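Long-range contact in exopolysaccharide biosynthesis protein (Pantoea stewartii subsp. stewartii DC283, PDB 6TGF), which modifies the glycan biofilm of the bacterium, probably by hydrolysing exopolysaccharide, and has a parallel beta-helix fold like that of bacteriophage tailspikes: residues Asp394-Trp400 and Lys428-Arg434. Numbering follows the deposited sequence.
Sequences DVIQAGW and KVLNLPR
Ile396 and Gln397 pair in parallel with Leu430 and Asn431, joining successive coils of the beta-helix. Three backbone hydrogen bonds zip the strands together: Ile396 N to Val429 O, Asn431 N to Ile396 O at 2.8 Å, and Ala398 N to Asn431 O. Just before the strands, Val395 N also reaches Lys428 O, a longer bond of 3.2 Å.

The carboxylate of Asp394 bridges to the next coil with both oxygens. OD1 takes the backbone N-H of Lys428 at 2.8 Å on its anti side, while Asn431 ND2 donates to OD2 at 2.7 Å from above the carboxylate plane, the two flat groups standing 88° apart. Asn431 holds its CG trans to the backbone N (chi1 -173°), and this lays it beside Gln397, whose CG lies 3.4 Å from Asn431 ND2. Water 1 accepts from Gln397 NE2; the OE1 end of that amide is held by Ser374 OG. Farther along, water 2 donates to both Ala398 O and Pro433 O, bridging the coils where direct pairing has ended.

On the face opposite Gln397 and Asn431, Ile396 lies alongside Leu430, its CB 4.1 Å from Leu430 CD2; farther on, Leu432 CD2 touches the methyl of Ala398. Beyond the strands, Arg434 lays CD over the six-membered ring of Trp400 in a CH-pi contact (3.9 Å to the centroid), its guanidinium nearly parallel to the indole, 6° apart, with NH1 bonded to Asp409 O. Pro433 sits at the ring edge.

Strand 373-378, from the preceding coil, pairs along the other edge of 396-399, which therefore lies between it and 430-431, while Trp386 and Leu416, from strands 380-389 and 414-422, pack against Ile396 and Leu430 in the interior of the beta-helix.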
loop_
_atom_site.group_PDB
_atom_site.type_symbol
_atom_site.label_atom_id
_atom_site.label_comp_id
_atom_site.label_asym_id
_atom_site.label_seq_id
_atom_site.Cartn_x
_atom_site.Cartn_y
_atom_site.Cartn_z
ATOM N N ASP B 394 14.547 -22.301 4.446
ATOM C CA ASP B 394 13.956 -21.258 3.566
ATOM C C ASP B 394 12.745 -20.652 4.282
ATOM O O ASP B 394 12.062 -21.396 5.010
ATOM C CB ASP B 394 13.551 -21.826 2.202
ATOM C CG ASP B 394 14.709 -22.311 1.347
ATOM O OD1 ASP B 394 15.868 -22.008 1.695
ATOM O OD2 ASP B 394 14.440 -22.985 0.335
ATOM N N VAL B 395 12.499 -19.353 4.095
ATOM C CA VAL B 395 11.333 -18.634 4.690
ATOM C C VAL B 395 10.215 -18.580 3.636
ATOM O O VAL B 395 9.270 -19.382 3.751
ATOM C CB VAL B 395 11.742 -17.244 5.219
ATOM C CG1 VAL B 395 10.559 -16.473 5.787
ATOM C CG2 VAL B 395 12.847 -17.352 6.258
ATOM N N ILE B 396 10.330 -17.700 2.636
ATOM C CA ILE B 396 9.347 -17.572 1.517
ATOM C C ILE B 396 9.889 -18.349 0.311
ATOM O O ILE B 396 10.842 -17.862 -0.330
ATOM C CB ILE B 396 9.067 -16.093 1.173
ATOM C CG1 ILE B 396 8.859 -15.232 2.423
ATOM C CG2 ILE B 396 7.892 -15.982 0.211
ATOM C CD1 ILE B 396 7.722 -15.679 3.315
ATOM N N GLN B 397 9.304 -19.517 0.029
ATOM C CA GLN B 397 9.701 -20.414 -1.089
ATOM C C GLN B 397 8.506 -20.592 -2.030
ATOM O O GLN B 397 7.384 -20.793 -1.528
ATOM C CB GLN B 397 10.192 -21.757 -0.546
ATOM C CG GLN B 397 10.837 -22.653 -1.597
ATOM C CD GLN B 397 9.844 -23.522 -2.329
ATOM O OE1 GLN B 397 8.957 -24.127 -1.731
ATOM N NE2 GLN B 397 9.992 -23.598 -3.642
ATOM N N ALA B 398 8.746 -20.509 -3.341
ATOM C CA ALA B 398 7.747 -20.754 -4.407
ATOM C C ALA B 398 8.430 -21.434 -5.599
ATOM O O ALA B 398 9.465 -20.913 -6.064
ATOM C CB ALA B 398 7.084 -19.459 -4.809
ATOM N N GLY B 399 7.872 -22.560 -6.055
ATOM C CA GLY B 399 8.360 -23.337 -7.210
ATOM C C GLY B 399 7.259 -23.564 -8.231
ATOM O O GLY B 399 6.194 -22.927 -8.105
ATOM N N TRP B 400 7.505 -24.444 -9.206
ATOM C CA TRP B 400 6.584 -24.743 -10.336
ATOM C C TRP B 400 6.610 -26.245 -10.643
ATOM O O TRP B 400 7.560 -26.920 -10.201
ATOM C CB TRP B 400 6.960 -23.906 -11.564
ATOM C CG TRP B 400 8.395 -24.054 -11.966
ATOM C CD1 TRP B 400 8.925 -25.003 -12.790
ATOM C CD2 TRP B 400 9.496 -23.231 -11.542
ATOM N NE1 TRP B 400 10.276 -24.823 -12.915
ATOM C CE2 TRP B 400 10.655 -23.744 -12.160
ATOM C CE3 TRP B 400 9.613 -22.114 -10.707
ATOM C CZ2 TRP B 400 11.914 -23.175 -11.968
ATOM C CZ3 TRP B 400 10.858 -21.553 -10.518
ATOM C CH2 TRP B 400 11.991 -22.079 -11.140
ATOM N N LYS B 428 17.591 -19.847 2.327
ATOM C CA LYS B 428 17.277 -18.619 1.552
ATOM C C LYS B 428 16.046 -17.947 2.163
ATOM O O LYS B 428 15.002 -18.613 2.256
ATOM C CB LYS B 428 17.050 -18.977 0.080
ATOM C CG LYS B 428 18.225 -19.679 -0.587
ATOM C CD LYS B 428 17.914 -20.256 -1.949
ATOM C CE LYS B 428 18.950 -21.266 -2.394
ATOM N NZ LYS B 428 18.958 -21.441 -3.866
ATOM N N VAL B 429 16.167 -16.679 2.570
ATOM C CA VAL B 429 15.037 -15.866 3.114
ATOM C C VAL B 429 13.955 -15.791 2.032
ATOM O O VAL B 429 12.778 -16.032 2.358
ATOM C CB VAL B 429 15.505 -14.469 3.570
ATOM C CG1 VAL B 429 14.340 -13.565 3.947
ATOM C CG2 VAL B 429 16.496 -14.560 4.723
ATOM N N LEU B 430 14.354 -15.486 0.793
ATOM C CA LEU B 430 13.489 -15.535 -0.417
ATOM C C LEU B 430 14.035 -16.602 -1.371
ATOM O O LEU B 430 15.119 -16.385 -1.936
ATOM C CB LEU B 430 13.466 -14.158 -1.092
ATOM C CG LEU B 430 13.174 -12.966 -0.180
ATOM C CD1 LEU B 430 13.206 -11.667 -0.970
ATOM C CD2 LEU B 430 11.836 -13.125 0.525
ATOM N N ASN B 431 13.320 -17.719 -1.521
ATOM C CA ASN B 431 13.602 -18.772 -2.534
ATOM C C ASN B 431 12.550 -18.641 -3.640
ATOM O O ASN B 431 11.621 -19.472 -3.682
ATOM C CB ASN B 431 13.642 -20.163 -1.893
ATOM C CG ASN B 431 14.079 -21.256 -2.846
ATOM O OD1 ASN B 431 14.330 -21.005 -4.024
ATOM N ND2 ASN B 431 14.169 -22.476 -2.346
ATOM N N LEU B 432 12.694 -17.623 -4.494
ATOM C CA LEU B 432 11.650 -17.183 -5.458
ATOM C C LEU B 432 12.250 -16.982 -6.849
ATOM O O LEU B 432 12.199 -15.882 -7.395
ATOM C CB LEU B 432 11.024 -15.889 -4.927
ATOM C CG LEU B 432 10.306 -16.003 -3.582
ATOM C CD1 LEU B 432 9.911 -14.631 -3.063
ATOM C CD2 LEU B 432 9.083 -16.900 -3.685
ATOM N N PRO B 433 12.819 -18.039 -7.475
ATOM C CA PRO B 433 13.251 -17.963 -8.872
ATOM C C PRO B 433 12.063 -17.841 -9.840
ATOM O O PRO B 433 10.990 -18.322 -9.515
ATOM C CB PRO B 433 13.999 -19.286 -9.099
ATOM C CG PRO B 433 13.416 -20.231 -8.068
ATOM C CD PRO B 433 13.086 -19.356 -6.877
ATOM N N ARG B 434 12.285 -17.194 -10.989
ATOM C CA ARG B 434 11.302 -17.056 -12.099
ATOM C C ARG B 434 9.987 -16.467 -11.574
ATOM O O ARG B 434 8.922 -17.047 -11.863
ATOM C CB ARG B 434 11.047 -18.416 -12.757
ATOM C CG ARG B 434 12.277 -19.059 -13.379
ATOM C CD ARG B 434 11.867 -20.271 -14.190
ATOM N NE ARG B 434 12.995 -20.985 -14.771
ATOM C CZ ARG B 434 12.896 -22.092 -15.501
ATOM N NH1 ARG B 434 11.711 -22.628 -15.748
ATOM N NH2 ARG B 434 13.985 -22.660 -15.987
HETATM O O HOH W 1 11.946 -22.230 -5.489
HETATM O O HOH W 2 9.128 -18.794 -7.695
#